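Local coordinates for protein putative agmatinase (Clostridium difficile, PDB 3LHL) that probably hydrolyses agmatine to putrescine and urea, as a manganese-dependent agmatinase of the arginase family, at residues P103-V108 / D146-N151. Residues are numbered along the deposited sequence; the frame is centred on the assembly and turned at random.
Sequences PAFKAV and DIVGDN
D150 OD1 accepts hydrogen bonds from both H174 ND1 and W145 NE1, a two-donor grip just beyond the end of helix 140-148, whose I147 and V148 pack against F105 and K106. The chain leaves that helix at G149, where phi turns positive (78°), and the doubly held carboxylate ties the departing segment back to W145 within the helix. Between 103-108 and 146-151 the contact is, by contrast, apolar, a worked example of how successive helices pack along a parallel α/β sheet. F105 swings its CG anti to the backbone N (chi1 172°), which carries the ring out to meet helix 140-148 with its edge. V148 CG1 lies near the ring plane, 3.5 Å from F105 CZ. I147 CG2 approaches the same rim less closely, 4.1 Å from F105 CE2, so two methyl groups meet the same edge of the ring, around CE2 and CZ. Further out, K106 runs fully extended beyond CG, roughly at right angles to I147. Its alternate methylenes rest on one methyl: I147 CD1 is 3.7 Å from K106 CG and 3.6 Å from K106 CE. F105 also reaches I115 and V117 on strand 115-120, which follows helix 101-111 and precedes helix 140-148, so one ring touches both the sheet and helix 140-148. The F105 side chain lies about 13 Å from a bound manganese ion, outside the metal site. With no hydrogen bond or salt bridge crossing between 103-108 and 146-151, their cohesion rests on dispersion and burial of hydrocarbon, including the aliphatic part of an exposed lysine.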
ATOM      1  N   PRO A 103     -10.564  -5.380   1.301  1.00 16.49           N
ATOM      2  CA  PRO A 103     -11.722  -4.740   1.935  1.00 16.52           C
ATOM      3  C   PRO A 103     -11.600  -3.220   1.984  1.00 17.23           C
ATOM      4  O   PRO A 103     -12.592  -2.506   1.846  1.00 16.44           O
ATOM      5  CB  PRO A 103     -11.753  -5.370   3.328  1.00 17.13           C
ATOM      6  CG  PRO A 103     -10.324  -5.740   3.580  1.00 15.50           C
ATOM      7  CD  PRO A 103      -9.895  -6.296   2.241  1.00 16.90           C
ATOM      8  N   ALA A 104     -10.377  -2.732   2.174  1.00 17.21           N
ATOM      9  CA  ALA A 104     -10.131  -1.298   2.239  1.00 17.48           C
ATOM     10  C   ALA A 104     -10.492  -0.674   0.903  1.00 18.45           C
ATOM     11  O   ALA A 104     -11.193   0.342   0.841  1.00 17.98           O
ATOM     12  CB  ALA A 104      -8.667  -1.032   2.561  1.00 16.69           C
ATOM     13  N   PHE A 105     -10.006  -1.292  -0.168  1.00 19.52           N
ATOM     14  CA  PHE A 105     -10.278  -0.808  -1.507  1.00 18.43           C
ATOM     15  C   PHE A 105     -11.777  -0.807  -1.749  1.00 18.98           C
ATOM     16  O   PHE A 105     -12.323   0.156  -2.285  1.00 18.62           O
ATOM     17  CB  PHE A 105      -9.613  -1.691  -2.562  1.00 18.55           C
ATOM     18  CG  PHE A 105     -10.021  -1.340  -3.959  1.00 19.44           C
ATOM     19  CD1 PHE A 105      -9.579  -0.155  -4.546  1.00 18.55           C
ATOM     20  CD2 PHE A 105     -10.926  -2.141  -4.652  1.00 15.51           C
ATOM     21  CE1 PHE A 105     -10.042   0.230  -5.803  1.00 20.66           C
ATOM     22  CE2 PHE A 105     -11.394  -1.770  -5.905  1.00 17.04           C
ATOM     23  CZ  PHE A 105     -10.955  -0.580  -6.484  1.00 18.96           C
ATOM     24  N   LYS A 106     -12.442  -1.887  -1.352  1.00 18.32           N
ATOM     25  CA  LYS A 106     -13.882  -1.972  -1.551  1.00 20.35           C
ATOM     26  C   LYS A 106     -14.610  -0.800  -0.907  1.00 20.09           C
ATOM     27  O   LYS A 106     -15.469  -0.180  -1.532  1.00 20.84           O
ATOM     28  CB  LYS A 106     -14.427  -3.296  -1.006  1.00 20.09           C
ATOM     29  CG  LYS A 106     -14.144  -4.485  -1.921  1.00 23.75           C
ATOM     30  CD  LYS A 106     -14.678  -5.787  -1.348  1.00 25.21           C
ATOM     31  CE  LYS A 106     -14.383  -6.950  -2.278  1.00 25.61           C
ATOM     32  NZ  LYS A 106     -14.913  -8.240  -1.757  1.00 25.63           N
ATOM     33  N   ALA A 107     -14.258  -0.494   0.337  1.00 19.16           N
ATOM     34  CA  ALA A 107     -14.891   0.605   1.052  1.00 20.00           C
ATOM     35  C   ALA A 107     -14.695   1.916   0.285  1.00 19.29           C
ATOM     36  O   ALA A 107     -15.586   2.761   0.252  1.00 18.22           O
ATOM     37  CB  ALA A 107     -14.311   0.721   2.465  1.00 18.97           C
ATOM     38  N   VAL A 108     -13.528   2.078  -0.331  1.00 18.28           N
ATOM     39  CA  VAL A 108     -13.241   3.287  -1.091  1.00 17.88           C
ATOM     40  C   VAL A 108     -13.996   3.259  -2.420  1.00 19.56           C
ATOM     41  O   VAL A 108     -14.599   4.256  -2.826  1.00 19.93           O
ATOM     42  CB  VAL A 108     -11.725   3.427  -1.379  1.00 19.05           C
ATOM     43  CG1 VAL A 108     -11.466   4.683  -2.198  1.00 14.98           C
ATOM     44  CG2 VAL A 108     -10.941   3.479  -0.068  1.00 16.71           C
ATOM     45  N   ASP A 146     -11.320  -8.086 -10.511  1.00 18.88           N
ATOM     46  CA  ASP A 146     -12.677  -8.598 -10.657  1.00 19.41           C
ATOM     47  C   ASP A 146     -13.676  -7.481 -10.367  1.00 20.12           C
ATOM     48  O   ASP A 146     -14.828  -7.545 -10.791  1.00 20.34           O
ATOM     49  CB  ASP A 146     -12.947  -9.761  -9.693  1.00 18.11           C
ATOM     50  CG  ASP A 146     -12.314 -11.056 -10.146  1.00 19.61           C
ATOM     51  OD1 ASP A 146     -12.138 -11.243 -11.367  1.00 20.71           O
ATOM     52  OD2 ASP A 146     -12.006 -11.900  -9.281  1.00 22.24           O
ATOM     53  N   ILE A 147     -13.232  -6.460  -9.646  1.00 18.78           N
ATOM     54  CA  ILE A 147     -14.110  -5.348  -9.310  1.00 20.95           C
ATOM     55  C   ILE A 147     -14.070  -4.192 -10.310  1.00 21.56           C
ATOM     56  O   ILE A 147     -15.114  -3.659 -10.677  1.00 24.30           O
ATOM     57  CB  ILE A 147     -13.787  -4.789  -7.905  1.00 19.12           C
ATOM     58  CG1 ILE A 147     -13.988  -5.879  -6.851  1.00 19.39           C
ATOM     59  CG2 ILE A 147     -14.676  -3.596  -7.599  1.00 17.78           C
ATOM     60  CD1 ILE A 147     -13.592  -5.453  -5.449  1.00 20.05           C
ATOM     61  N   VAL A 148     -12.876  -3.811 -10.759  1.00 21.61           N
ATOM     62  CA  VAL A 148     -12.736  -2.684 -11.682  1.00 19.61           C
ATOM     63  C   VAL A 148     -12.554  -3.030 -13.151  1.00 20.38           C
ATOM     64  O   VAL A 148     -12.857  -2.212 -14.022  1.00 20.75           O
ATOM     65  CB  VAL A 148     -11.558  -1.772 -11.266  1.00 20.02           C
ATOM     66  CG1 VAL A 148     -11.781  -1.246  -9.850  1.00 18.60           C
ATOM     67  CG2 VAL A 148     -10.240  -2.541 -11.359  1.00 15.15           C
ATOM     68  N   GLY A 149     -12.043  -4.221 -13.439  1.00 20.36           N
ATOM     69  CA  GLY A 149     -11.845  -4.601 -14.827  1.00 19.56           C
ATOM     70  C   GLY A 149     -10.605  -3.972 -15.437  1.00 20.89           C
ATOM     71  O   GLY A 149      -9.780  -3.387 -14.728  1.00 20.58           O
ATOM     72  N   ASP A 150     -10.483  -4.075 -16.759  1.00 20.94           N
ATOM     73  CA  ASP A 150      -9.326  -3.553 -17.480  1.00 20.22           C
ATOM     74  C   ASP A 150      -9.163  -2.035 -17.492  1.00 20.66           C
ATOM     75  O   ASP A 150     -10.110  -1.282 -17.251  1.00 20.93           O
ATOM     76  CB  ASP A 150      -9.343  -4.040 -18.931  1.00 21.35           C
ATOM     77  CG  ASP A 150      -9.483  -5.552 -19.048  1.00 24.35           C
ATOM     78  OD1 ASP A 150      -9.000  -6.285 -18.158  1.00 22.38           O
ATOM     79  OD2 ASP A 150     -10.068  -6.005 -20.053  1.00 25.84           O
ATOM     80  N   ASN A 151      -7.937  -1.606 -17.782  1.00 19.87           N
ATOM     81  CA  ASN A 151      -7.591  -0.193 -17.885  1.00 19.69           C
ATOM     82  C   ASN A 151      -7.809   0.620 -16.620  1.00 19.31           C
ATOM     83  O   ASN A 151      -8.093   1.811 -16.689  1.00 20.89           O
ATOM     84  CB  ASN A 151      -8.375   0.426 -19.046  1.00 21.28           C
ATOM     85  CG  ASN A 151      -8.136  -0.305 -20.358  1.00 23.52           C
ATOM     86  OD1 ASN A 151      -9.072  -0.614 -21.091  1.00 24.11           O
ATOM     87  ND2 ASN A 151      -6.874  -0.590 -20.653  1.00 22.58           N
TER